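Local coordinates for protein N-acetylglucosaminidase (Paenibacillus barengoltzii, PDB 6INX) that probably hydrolyses glycosidic bonds of N-acetylglucosamine-containing sugars as a member of glycoside hydrolase family 18, at residues T131-L134 with R135-E139; L53-L56 with K57-P61; T266-A269 with A270-D274. All blocks are in the same frame, centred on the assembly; numbering follows the deposited sequence.

Interaction 1. Residues T131-L134 with R135-E139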
# COMPACT_ATOMS: atom_id res chain seq x y z
N THR A 131 2.05 12.71 20.78
CA THR A 131 2.02 12.17 22.14
C THR A 131 1.95 13.30 23.16
O THR A 131 1.18 13.23 24.11
CB THR A 131 3.27 11.34 22.38
OG1 THR A 131 3.36 10.33 21.37
CG2 THR A 131 3.19 10.68 23.76
N LEU A 132 2.79 14.32 22.98
CA LEU A 132 2.78 15.46 23.90
C LEU A 132 1.44 16.18 23.88
O LEU A 132 0.95 16.62 24.93
CB LEU A 132 3.90 16.44 23.55
CG LEU A 132 5.32 15.89 23.55
CD1 LEU A 132 6.30 16.95 23.06
CD2 LEU A 132 5.69 15.37 24.93
N LEU A 133 0.86 16.35 22.69
CA LEU A 133 -0.44 17.01 22.59
C LEU A 133 -1.51 16.25 23.38
O LEU A 133 -2.28 16.85 24.15
CB LEU A 133 -0.84 17.14 21.12
CG LEU A 133 -2.27 17.62 20.84
CD1 LEU A 133 -2.44 19.05 21.32
CD2 LEU A 133 -2.67 17.48 19.36
N LEU A 134 -1.60 14.93 23.17
CA LEU A 134 -2.63 14.15 23.85
C LEU A 134 -2.39 14.10 25.35
O LEU A 134 -3.34 14.12 26.13
CB LEU A 134 -2.68 12.73 23.26
CG LEU A 134 -3.18 12.66 21.82
CD1 LEU A 134 -2.98 11.26 21.25
CD2 LEU A 134 -4.63 13.06 21.76
N ARG A 135 -1.12 14.01 25.77
CA ARG A 135 -0.82 14.05 27.20
C ARG A 135 -1.32 15.35 27.82
O ARG A 135 -1.96 15.35 28.87
CB ARG A 135 0.68 13.90 27.42
CG ARG A 135 1.08 13.93 28.89
CD ARG A 135 2.59 13.92 29.11
NE ARG A 135 3.28 12.95 28.28
CZ ARG A 135 4.55 12.60 28.44
NH1 ARG A 135 5.27 13.15 29.41
NH2 ARG A 135 5.10 11.70 27.63
N THR A 136 -1.05 16.47 27.15
CA THR A 136 -1.44 17.77 27.69
C THR A 136 -2.95 17.93 27.72
O THR A 136 -3.52 18.47 28.67
CB THR A 136 -0.82 18.87 26.82
OG1 THR A 136 0.61 18.70 26.81
CG2 THR A 136 -1.15 20.25 27.34
N MET A 137 -3.63 17.44 26.67
CA MET A 137 -5.08 17.52 26.64
C MET A 137 -5.70 16.62 27.72
O MET A 137 -6.66 17.02 28.38
CB MET A 137 -5.58 17.11 25.26
CG MET A 137 -5.21 18.11 24.14
SD MET A 137 -5.90 17.64 22.53
CE MET A 137 -7.65 17.66 22.97
N ARG A 138 -5.16 15.42 27.89
CA ARG A 138 -5.64 14.54 28.95
C ARG A 138 -5.43 15.16 30.33
O ARG A 138 -6.32 15.10 31.18
CB ARG A 138 -4.96 13.17 28.85
CG ARG A 138 -5.13 12.30 30.10
CD ARG A 138 -6.60 12.07 30.44
NE ARG A 138 -7.20 11.12 29.54
CZ ARG A 138 -8.50 10.84 29.49
NH1 ARG A 138 -9.35 11.46 30.29
NH2 ARG A 138 -8.94 9.95 28.61
N GLU A 139 -4.27 15.77 30.55
CA GLU A 139 -4.01 16.42 31.83
C GLU A 139 -5.05 17.50 32.12
O GLU A 139 -5.57 17.58 33.24
CB GLU A 139 -2.60 16.99 31.84
CG GLU A 139 -1.54 15.91 32.04
CD GLU A 139 -0.14 16.37 31.68
OE1 GLU A 139 0.01 17.46 31.11
OE2 GLU A 139 0.81 15.62 31.97

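Interaction 2. Residues L53-L56 with K57-P61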
# COMPACT_ATOMS: atom_id res chain seq x y z
N LEU A 53 -27.91 18.92 23.27
CA LEU A 53 -27.26 17.81 23.96
C LEU A 53 -27.89 17.42 25.30
O LEU A 53 -28.03 16.21 25.54
CB LEU A 53 -25.75 18.07 24.08
CG LEU A 53 -25.01 18.34 22.77
CD1 LEU A 53 -23.52 18.41 23.04
CD2 LEU A 53 -25.34 17.29 21.71
N PRO A 54 -28.27 18.35 26.19
CA PRO A 54 -28.93 17.92 27.43
C PRO A 54 -30.15 17.04 27.21
O PRO A 54 -30.35 16.08 27.96
CB PRO A 54 -29.29 19.24 28.12
CG PRO A 54 -28.23 20.19 27.65
CD PRO A 54 -27.96 19.80 26.22
N GLU A 55 -30.97 17.33 26.19
CA GLU A 55 -32.14 16.50 25.94
C GLU A 55 -31.74 15.12 25.44
O GLU A 55 -32.39 14.12 25.79
CB GLU A 55 -33.08 17.19 24.94
CG GLU A 55 -34.24 16.31 24.46
CD GLU A 55 -35.23 15.95 25.57
OE1 GLU A 55 -35.07 14.89 26.20
OE2 GLU A 55 -36.18 16.74 25.81
N LEU A 56 -30.69 15.04 24.62
CA LEU A 56 -30.22 13.73 24.18
C LEU A 56 -29.75 12.90 25.36
O LEU A 56 -30.03 11.70 25.44
CB LEU A 56 -29.10 13.89 23.14
CG LEU A 56 -29.43 14.69 21.88
CD1 LEU A 56 -28.24 14.65 20.91
CD2 LEU A 56 -30.69 14.18 21.21
N LYS A 57 -29.02 13.53 26.29
CA LYS A 57 -28.56 12.82 27.47
C LYS A 57 -29.72 12.43 28.38
O LYS A 57 -29.66 11.38 29.03
CB LYS A 57 -27.57 13.68 28.24
CG LYS A 57 -26.27 13.96 27.51
CD LYS A 57 -25.28 14.64 28.45
CE LYS A 57 -24.04 13.80 28.66
NZ LYS A 57 -24.34 12.45 29.23
N ARG A 58 -30.76 13.26 28.44
CA ARG A 58 -31.94 12.90 29.22
C ARG A 58 -32.62 11.66 28.64
O ARG A 58 -33.08 10.79 29.39
CB ARG A 58 -32.90 14.09 29.26
CG ARG A 58 -34.14 13.88 30.13
CD ARG A 58 -34.82 15.21 30.45
NE ARG A 58 -33.94 16.09 31.21
CZ ARG A 58 -33.81 16.07 32.53
NH1 ARG A 58 -34.53 15.23 33.26
NH2 ARG A 58 -32.97 16.90 33.13
N GLU A 59 -32.65 11.54 27.31
CA GLU A 59 -33.30 10.40 26.67
C GLU A 59 -32.52 9.10 26.87
O GLU A 59 -33.12 8.02 26.94
CB GLU A 59 -33.53 10.68 25.19
CG GLU A 59 -34.66 11.67 24.92
CD GLU A 59 -34.72 12.10 23.47
OE1 GLU A 59 -34.64 13.32 23.20
OE2 GLU A 59 -34.85 11.23 22.58
N ASN A 60 -31.19 9.17 26.92
CA ASN A 60 -30.36 8.01 27.27
C ASN A 60 -29.26 8.47 28.22
O ASN A 60 -28.18 8.90 27.78
CB ASN A 60 -29.76 7.33 26.05
CG ASN A 60 -28.93 6.10 26.41
OD1 ASN A 60 -28.83 5.73 27.59
ND2 ASN A 60 -28.33 5.46 25.41
N PRO A 61 -29.48 8.37 29.53
CA PRO A 61 -28.48 8.86 30.49
C PRO A 61 -27.17 8.08 30.48
O PRO A 61 -26.20 8.55 31.09
CB PRO A 61 -29.19 8.76 31.84
CG PRO A 61 -30.66 8.70 31.50
CD PRO A 61 -30.74 7.97 30.20
O HOH W 1 -32.55 17.96 29.90

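Interaction 3. Residues T266-A269 with A270-D274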
# COMPACT_ATOMS: atom_id res chain seq x y z
N THR A 266 -28.21 4.41 1.99
CA THR A 266 -29.56 4.75 1.53
C THR A 266 -29.69 4.58 0.02
O THR A 266 -30.61 3.91 -0.47
CB THR A 266 -29.88 6.20 1.90
OG1 THR A 266 -29.64 6.40 3.29
CG2 THR A 266 -31.35 6.52 1.56
N GLU A 267 -28.76 5.18 -0.72
CA GLU A 267 -28.82 5.15 -2.18
C GLU A 267 -28.48 3.77 -2.73
O GLU A 267 -29.04 3.35 -3.75
CB GLU A 267 -27.86 6.19 -2.74
CG GLU A 267 -28.42 7.59 -2.73
CD GLU A 267 -29.84 7.63 -3.24
OE1 GLU A 267 -30.77 7.87 -2.44
OE2 GLU A 267 -30.02 7.40 -4.46
N LEU A 268 -27.55 3.05 -2.08
CA LEU A 268 -27.25 1.68 -2.51
C LEU A 268 -28.48 0.80 -2.40
O LEU A 268 -28.80 0.03 -3.32
CB LEU A 268 -26.13 1.11 -1.65
CG LEU A 268 -24.72 1.66 -1.86
CD1 LEU A 268 -23.81 1.12 -0.77
CD2 LEU A 268 -24.19 1.30 -3.24
N ALA A 269 -29.18 0.87 -1.27
CA ALA A 269 -30.39 0.08 -1.10
C ALA A 269 -31.45 0.46 -2.12
O ALA A 269 -32.15 -0.40 -2.65
CB ALA A 269 -30.92 0.25 0.33
N ALA A 270 -31.55 1.75 -2.44
CA ALA A 270 -32.62 2.22 -3.31
C ALA A 270 -32.34 1.94 -4.78
O ALA A 270 -33.26 1.63 -5.55
CB ALA A 270 -32.86 3.71 -3.11
N GLU A 271 -31.08 2.04 -5.21
CA GLU A 271 -30.76 2.16 -6.63
C GLU A 271 -29.74 1.14 -7.13
O GLU A 271 -29.67 0.93 -8.35
CB GLU A 271 -30.26 3.59 -6.93
CG GLU A 271 -29.74 3.86 -8.35
CD GLU A 271 -30.84 4.27 -9.32
OE1 GLU A 271 -30.50 4.66 -10.46
OE2 GLU A 271 -32.03 4.18 -8.95
N TYR A 272 -28.97 0.49 -6.27
CA TYR A 272 -27.82 -0.26 -6.78
C TYR A 272 -27.81 -1.73 -6.41
O TYR A 272 -27.42 -2.56 -7.24
CB TYR A 272 -26.51 0.37 -6.29
CG TYR A 272 -26.17 1.69 -6.94
CD1 TYR A 272 -26.73 2.88 -6.48
CD2 TYR A 272 -25.28 1.75 -8.01
CE1 TYR A 272 -26.41 4.10 -7.07
CE2 TYR A 272 -24.96 2.96 -8.61
CZ TYR A 272 -25.53 4.13 -8.13
OH TYR A 272 -25.23 5.35 -8.70
N ILE A 273 -28.19 -2.10 -5.19
CA ILE A 273 -28.01 -3.48 -4.75
C ILE A 273 -28.98 -4.36 -5.52
O ILE A 273 -30.20 -4.24 -5.37
CB ILE A 273 -28.20 -3.64 -3.23
CG1 ILE A 273 -27.13 -2.84 -2.47
CG2 ILE A 273 -28.15 -5.12 -2.86
CD1 ILE A 273 -27.37 -2.77 -0.97
N ASP A 274 -28.44 -5.25 -6.36
CA ASP A 274 -29.25 -6.14 -7.21
C ASP A 274 -30.30 -5.38 -8.01
O ASP A 274 -31.46 -5.79 -8.11
CB ASP A 274 -29.83 -7.30 -6.41
CG ASP A 274 -28.78 -8.29 -6.00
OD1 ASP A 274 -27.91 -8.61 -6.85
OD2 ASP A 274 -28.81 -8.77 -4.85
O HOH W 2 -31.82 -2.21 -4.66

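Interaction 1. Residues T131-L134 with R135-E139
The methyl CG2 of Thr131 meets the Arg135 guanidinium at its edge, near the plane of the group, with Arg135 NH2 at 4.4 Å from Thr131 CG2. Both residues, like the rest of 131-139, belong to helix 126-148, an outer helix of the TIM barrel typical of family 18, which packs on helix 84-100 and on strands 105-109 and 153-159. Arg135 CG stands anti to the backbone N (chi1 180°) and the chain bends at chi3, which carries the flat group back along the helix toward Thr131. The second guanidinium, that of Arg138, leads away from this contact: salt bridges to Asp142 and Asp178 and hydrogen bonds to the carbonyls of Tyr152 and Tyr176 hold it. On the inward side Leu133 and Met137 lie side by side, one turn apart and pointing the same way, with Leu133 CD1 3.9 Å from Met137 SD. Met137 CG passes 3.2 Å from Leu133 O, which also accepts Met137 N. Where Thr136 faces helix 84-100 its hydroxyl is buried, yet satisfied within the helix. Leu132 O accepts from Thr136 N at 3.0 Å and Thr136 OG1 at 2.8 Å, the two donors approaching from opposite faces of the carbonyl plane.

Interaction 2. Residues L53-L56 with K57-P61
Glu55 and Glu59, one helical turn apart, bring two like charges close together on the more exposed side of the helix. Glu59 OE1 lies 3.3 Å from Glu55 CG and 3.4 Å from Glu55 OE1, with the carboxylate planes 61° apart. A trans first torsion (chi1 172°) and a bend at chi2 fold Glu55 over to this place. Charges so near would probably raise the proton affinity of one of them. Glu59 also touches Lys21 and Leu24 of helix 21-24; replacing it with an alanine would probably lose these contacts and open a gap beside Glu55 CG and that helix. Helix 53-59 belongs to the crossover between the parallel barrel strands 29-38 and 64-70, and its inner side is closely packed: Leu53 rests on Ala102 and Leu103, while Leu56 touches Leu19 and Leu24. The outer side is looser. There Arg58 NE gives a 2.7 Å hydrogen bond to a water in the guanidinium plane, which returns only a weak bond to Pro54 O. Lys57 instead runs inward, with CG 3.5 Å from Leu53 O and NZ bonded to Leu63 O. Asn60 leaves helical geometry, although Asn60 N still bonds Leu56 O. Its side chain hydrogen-bonds outside, ND2 to Leu24 O and OD1 to Asp62 N.

Interaction 3. Residues T266-A269 with A270-D274
Leu268 O receives two backbone N-H groups from farther along its helix, Tyr272 N at 3.0 Å and Ile273 N at 2.9 Å, one from each face of the carbonyl plane. The second of these spans five residues and marks a wider, pi-type turn. The preceding i to i+4 bonds are less linear: Ala270 N bonds Thr266 O, and Glu271 N bonds Glu267 O at 2.8 Å with an N-H...O angle of 138°. Glu267 O also lies in the plane of the Tyr272 ring, at its edge, 3.6 Å from Tyr272 CD1. Near the start of the helix Glu267 N is taken by Asp264 OD1. Ala269 O is satisfied by a water, which donates to it at 2.7 Å and equally, at 2.7 Å, to Ile273 O. Glu271 O is taken up by Asn276 ND2. The Thr266 hydroxyl is engaged outside the helix, with Arg330 N and Cys328 O. The apolar side chains follow the same turn. Leu268 CD2 meets Tyr272 CB at 3.9 Å, and Ile273, whose CG1 sits beside the backbone N (chi1 -63°), lays CD1 against Leu268 CB. Leu268, Tyr272 and Ile273 all touch Leu291 of strand 288-292; Leu268 and Tyr272 also reach Ile298 of strand 297-299 and Pro263 of strand 260-264, which leads straight into the helix. The Tyr272 ring packs edge-to-face with Phe278, so the helix lies against the five-stranded antiparallel sheet, which follows barrel strand 230-235 and precedes helix 303-316, consistent with the alpha+beta insertion of many family 18 enzymes.

Interactions 1 and 2 both lie on outer helices of the barrel, their centres about 29 Å apart and their nearest atoms about 15 Å apart. Both approach the same region of chain, around 104-108: Leu133 and Leu134 pack on Leu108 and Met137 on Val106, while Lys57 makes a long, weak ion pair with Asp104 just before strand 105-109. This region carries the family 18 DxxDxDxE signature, which in relatives supplies the catalytic acid, so interaction 1 probably backs the active-site strand, and interaction 2 lies near the start of the motif. Interaction 3 lies on a helix packed against the antiparallel sheet, its centre about 43 Å from that of interaction 1, across the centre of the chain, and about 33 Å from that of interaction 2.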